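Local structure of subdomain of Desmoplakin Carboxy-Terminal domain (DPCT) (Homo sapiens, 1LM5) at residues 13-18 and 192-197. The protein forms part of the desmoplakin tail, a domain built of plakin repeats that binds intermediate filaments and so probably helps link them to desmosomes. Numbering follows the deposited sequence.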
ATOM      1  N   ALA B  13      11.242 -10.744 -10.864  1.00 12.36           N
ATOM      2  CA  ALA B  13      12.406 -11.538 -11.152  1.00 14.61           C
ATOM      3  C   ALA B  13      12.588 -11.793 -12.629  1.00 15.23           C
ATOM      4  O   ALA B  13      11.881 -11.245 -13.473  1.00 16.57           O
ATOM      5  CB  ALA B  13      12.315 -12.855 -10.400  1.00 16.07           C
ATOM      6  N   ILE B  14      13.514 -12.689 -12.915  1.00 17.97           N
ATOM      7  CA  ILE B  14      13.892 -13.011 -14.269  1.00 19.20           C
ATOM      8  C   ILE B  14      13.552 -14.430 -14.658  1.00 19.95           C
ATOM      9  O   ILE B  14      13.617 -15.335 -13.838  1.00 20.00           O
ATOM     10  CB  ILE B  14      15.402 -12.830 -14.399  1.00 19.35           C
ATOM     11  CG1 ILE B  14      15.759 -11.383 -14.062  1.00 18.86           C
ATOM     12  CG2 ILE B  14      15.870 -13.238 -15.781  1.00 19.26           C
ATOM     13  CD1 ILE B  14      15.225 -10.395 -15.059  1.00 20.19           C
ATOM     14  N   PHE B  15      13.163 -14.621 -15.909  1.00 19.93           N
ATOM     15  CA  PHE B  15      12.921 -15.968 -16.356  1.00 19.93           C
ATOM     16  C   PHE B  15      14.051 -16.233 -17.335  1.00 19.76           C
ATOM     17  O   PHE B  15      14.113 -15.642 -18.416  1.00 20.64           O
ATOM     18  CB  PHE B  15      11.576 -16.133 -17.052  1.00 19.55           C
ATOM     19  CG  PHE B  15      11.269 -17.559 -17.379  1.00 20.36           C
ATOM     20  CD1 PHE B  15      10.865 -18.441 -16.375  1.00 20.00           C
ATOM     21  CD2 PHE B  15      11.482 -18.054 -18.668  1.00 22.89           C
ATOM     22  CE1 PHE B  15      10.683 -19.801 -16.644  1.00 21.17           C
ATOM     23  CE2 PHE B  15      11.301 -19.420 -18.956  1.00 24.11           C
ATOM     24  CZ  PHE B  15      10.903 -20.292 -17.942  1.00 23.13           C
ATOM     25  N   ASP B  16      14.976 -17.086 -16.924  1.00 20.92           N
ATOM     26  CA  ASP B  16      16.110 -17.444 -17.760  1.00 22.87           C
ATOM     27  C   ASP B  16      15.587 -18.421 -18.810  1.00 24.32           C
ATOM     28  O   ASP B  16      15.372 -19.600 -18.532  1.00 24.24           O
ATOM     29  CB  ASP B  16      17.191 -18.082 -16.887  1.00 23.10           C
ATOM     30  CG  ASP B  16      18.417 -18.497 -17.671  1.00 24.74           C
ATOM     31  OD1 ASP B  16      19.459 -18.716 -17.029  1.00 27.72           O
ATOM     32  OD2 ASP B  16      18.348 -18.615 -18.914  1.00 25.99           O
ATOM     33  N   THR B  17      15.361 -17.900 -20.012  1.00 26.09           N
ATOM     34  CA  THR B  17      14.829 -18.678 -21.123  1.00 29.54           C
ATOM     35  C   THR B  17      15.675 -19.889 -21.470  1.00 29.98           C
ATOM     36  O   THR B  17      15.147 -20.980 -21.688  1.00 31.16           O
ATOM     37  CB  THR B  17      14.691 -17.799 -22.387  1.00 30.34           C
ATOM     38  OG1 THR B  17      13.768 -16.734 -22.128  1.00 32.88           O
ATOM     39  CG2 THR B  17      14.175 -18.632 -23.552  1.00 35.64           C
ATOM     40  N   GLU B  18      16.985 -19.698 -21.525  1.00 30.48           N
ATOM     41  CA  GLU B  18      17.885 -20.789 -21.863  1.00 32.27           C
ATOM     42  C   GLU B  18      17.752 -21.946 -20.885  1.00 30.46           C
ATOM     43  O   GLU B  18      17.774 -23.110 -21.285  1.00 29.79           O
ATOM     44  CB  GLU B  18      19.334 -20.297 -21.886  1.00 36.88           C
ATOM     45  CG  GLU B  18      20.353 -21.390 -22.184  1.00 42.33           C
ATOM     46  CD  GLU B  18      21.748 -20.846 -22.429  1.00 45.22           C
ATOM     47  OE1 GLU B  18      21.904 -19.983 -23.323  1.00 47.41           O
ATOM     48  OE2 GLU B  18      22.691 -21.289 -21.737  1.00 46.88           O
ATOM     49  N   LEU B 192       3.934 -13.725  -9.531  1.00 24.31           N
ATOM     50  CA  LEU B 192       5.129 -12.896  -9.666  1.00 23.77           C
ATOM     51  C   LEU B 192       5.421 -12.541 -11.112  1.00 22.53           C
ATOM     52  O   LEU B 192       5.374 -13.392 -12.003  1.00 21.64           O
ATOM     53  CB  LEU B 192       6.340 -13.613  -9.071  1.00 23.53           C
ATOM     54  CG  LEU B 192       6.360 -13.730  -7.552  1.00 23.85           C
ATOM     55  CD1 LEU B 192       7.551 -14.578  -7.114  1.00 25.47           C
ATOM     56  CD2 LEU B 192       6.445 -12.331  -6.948  1.00 26.81           C
ATOM     57  N   ARG B 193       5.747 -11.273 -11.336  1.00 21.02           N
ATOM     58  CA  ARG B 193       6.028 -10.797 -12.676  1.00 19.74           C
ATOM     59  C   ARG B 193       7.481 -11.019 -13.027  1.00 19.46           C
ATOM     60  O   ARG B 193       8.379 -10.564 -12.320  1.00 16.75           O
ATOM     61  CB  ARG B 193       5.675  -9.324 -12.774  1.00 19.88           C
ATOM     62  CG  ARG B 193       5.698  -8.764 -14.162  1.00 21.95           C
ATOM     63  CD  ARG B 193       5.016  -7.396 -14.149  1.00 24.65           C
ATOM     64  NE  ARG B 193       3.628  -7.521 -13.721  1.00 25.87           N
ATOM     65  CZ  ARG B 193       2.638  -7.944 -14.503  1.00 27.06           C
ATOM     66  NH1 ARG B 193       2.871  -8.276 -15.764  1.00 27.07           N
ATOM     67  NH2 ARG B 193       1.416  -8.056 -14.009  1.00 30.26           N
ATOM     68  N   LEU B 194       7.700 -11.722 -14.133  1.00 18.94           N
ATOM     69  CA  LEU B 194       9.044 -12.047 -14.585  1.00 18.81           C
ATOM     70  C   LEU B 194       9.345 -11.443 -15.939  1.00 19.14           C
ATOM     71  O   LEU B 194       8.455 -11.283 -16.770  1.00 21.72           O
ATOM     72  CB  LEU B 194       9.219 -13.562 -14.712  1.00 19.53           C
ATOM     73  CG  LEU B 194       8.731 -14.467 -13.583  1.00 19.31           C
ATOM     74  CD1 LEU B 194       9.204 -15.897 -13.847  1.00 20.22           C
ATOM     75  CD2 LEU B 194       9.260 -13.962 -12.255  1.00 18.59           C
ATOM     76  N   LEU B 195      10.615 -11.125 -16.144  1.00 19.91           N
ATOM     77  CA  LEU B 195      11.084 -10.586 -17.407  1.00 21.76           C
ATOM     78  C   LEU B 195      11.997 -11.659 -17.976  1.00 23.08           C
ATOM     79  O   LEU B 195      12.908 -12.119 -17.285  1.00 22.03           O
ATOM     80  CB  LEU B 195      11.907  -9.328 -17.182  1.00 22.82           C
ATOM     81  CG  LEU B 195      11.474  -8.021 -17.821  1.00 26.15           C
ATOM     82  CD1 LEU B 195      12.631  -7.034 -17.738  1.00 24.19           C
ATOM     83  CD2 LEU B 195      11.035  -8.254 -19.254  1.00 25.49           C
ATOM     84  N   GLU B 196      11.762 -12.068 -19.217  1.00 22.06           N
ATOM     85  CA  GLU B 196      12.615 -13.076 -19.821  1.00 22.55           C
ATOM     86  C   GLU B 196      14.001 -12.509 -20.127  1.00 22.99           C
ATOM     87  O   GLU B 196      14.146 -11.327 -20.433  1.00 23.25           O
ATOM     88  CB  GLU B 196      11.988 -13.607 -21.106  1.00 23.30           C
ATOM     89  CG  GLU B 196      10.749 -14.428 -20.864  1.00 26.61           C
ATOM     90  CD  GLU B 196      10.171 -15.000 -22.146  1.00 30.83           C
ATOM     91  OE1 GLU B 196       9.126 -15.678 -22.062  1.00 36.50           O
ATOM     92  OE2 GLU B 196      10.755 -14.773 -23.228  1.00 31.74           O
ATOM     93  N   ALA B 197      15.014 -13.364 -20.036  1.00 22.05           N
ATOM     94  CA  ALA B 197      16.382 -12.966 -20.308  1.00 24.12           C
ATOM     95  C   ALA B 197      17.081 -14.114 -21.025  1.00 27.27           C
ATOM     96  O   ALA B 197      16.856 -15.286 -20.710  1.00 28.46           O
ATOM     97  CB  ALA B 197      17.109 -12.649 -19.016  1.00 20.88           C
TER
HETATM   98  O   HOH W   1      18.516 -17.386 -21.067  1.00 40.60           O
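The ring of Phe15 meets Leu194 obliquely, with Phe15 CD1 4.0 Å from Leu194 CD1. Phe15 CG is anti to the backbone N (chi1 -174°), and the ring leads away from strand 193-197. Glu196 CG also approaches the ring at a slant. On this same sheet face Ala13 CB touches the other branch of Leu194, CD2. The opposite face carries Ile14, Asp16, Leu195 and Ala197. There Ile14 CG2 packs against Ala197 CB at 3.5 Å, and Ile14 CD1 reaches over Leu195 CB.

The backbones pair as parallel strands, with Ala13 beside Leu194 and Asp16 beside Ala197. The short segments still cross at 42°, a marked twist. Five N-H...O=C bonds join them. Phe15 N to Leu195 O is 2.9 Å, with its donor above the carbonyl plane. Past the strand end, Thr17 N continues the pattern to Ala197 O, 3.1 Å away. One water donates a hydrogen bond to Ala197 O and accepts one from Glu18 N, bridging the turn and the strand end. Thr17 OG1 is 3.7 Å from Glu196 CB; the contact buries this oxygen, which has no hydrogen-bond partner in the model.

Asp16 OD1 forms a salt bridge with Arg31 and a hydrogen bond with Asn19. Strands 11-16 and 193-197 are the central pair of a four-stranded mixed sheet, flanked antiparallel by strands 21-23 and 185-186. The pairing joins the two ends of the modelled chain, with the plakin-repeat region, nearly half of it helix, between them in sequence. Met185 of strand 185-186 touches Phe15, Leu194 and Glu196, while loop residues Ile33, Val34 and Pro169 pack on the Ile14-Ala197 face.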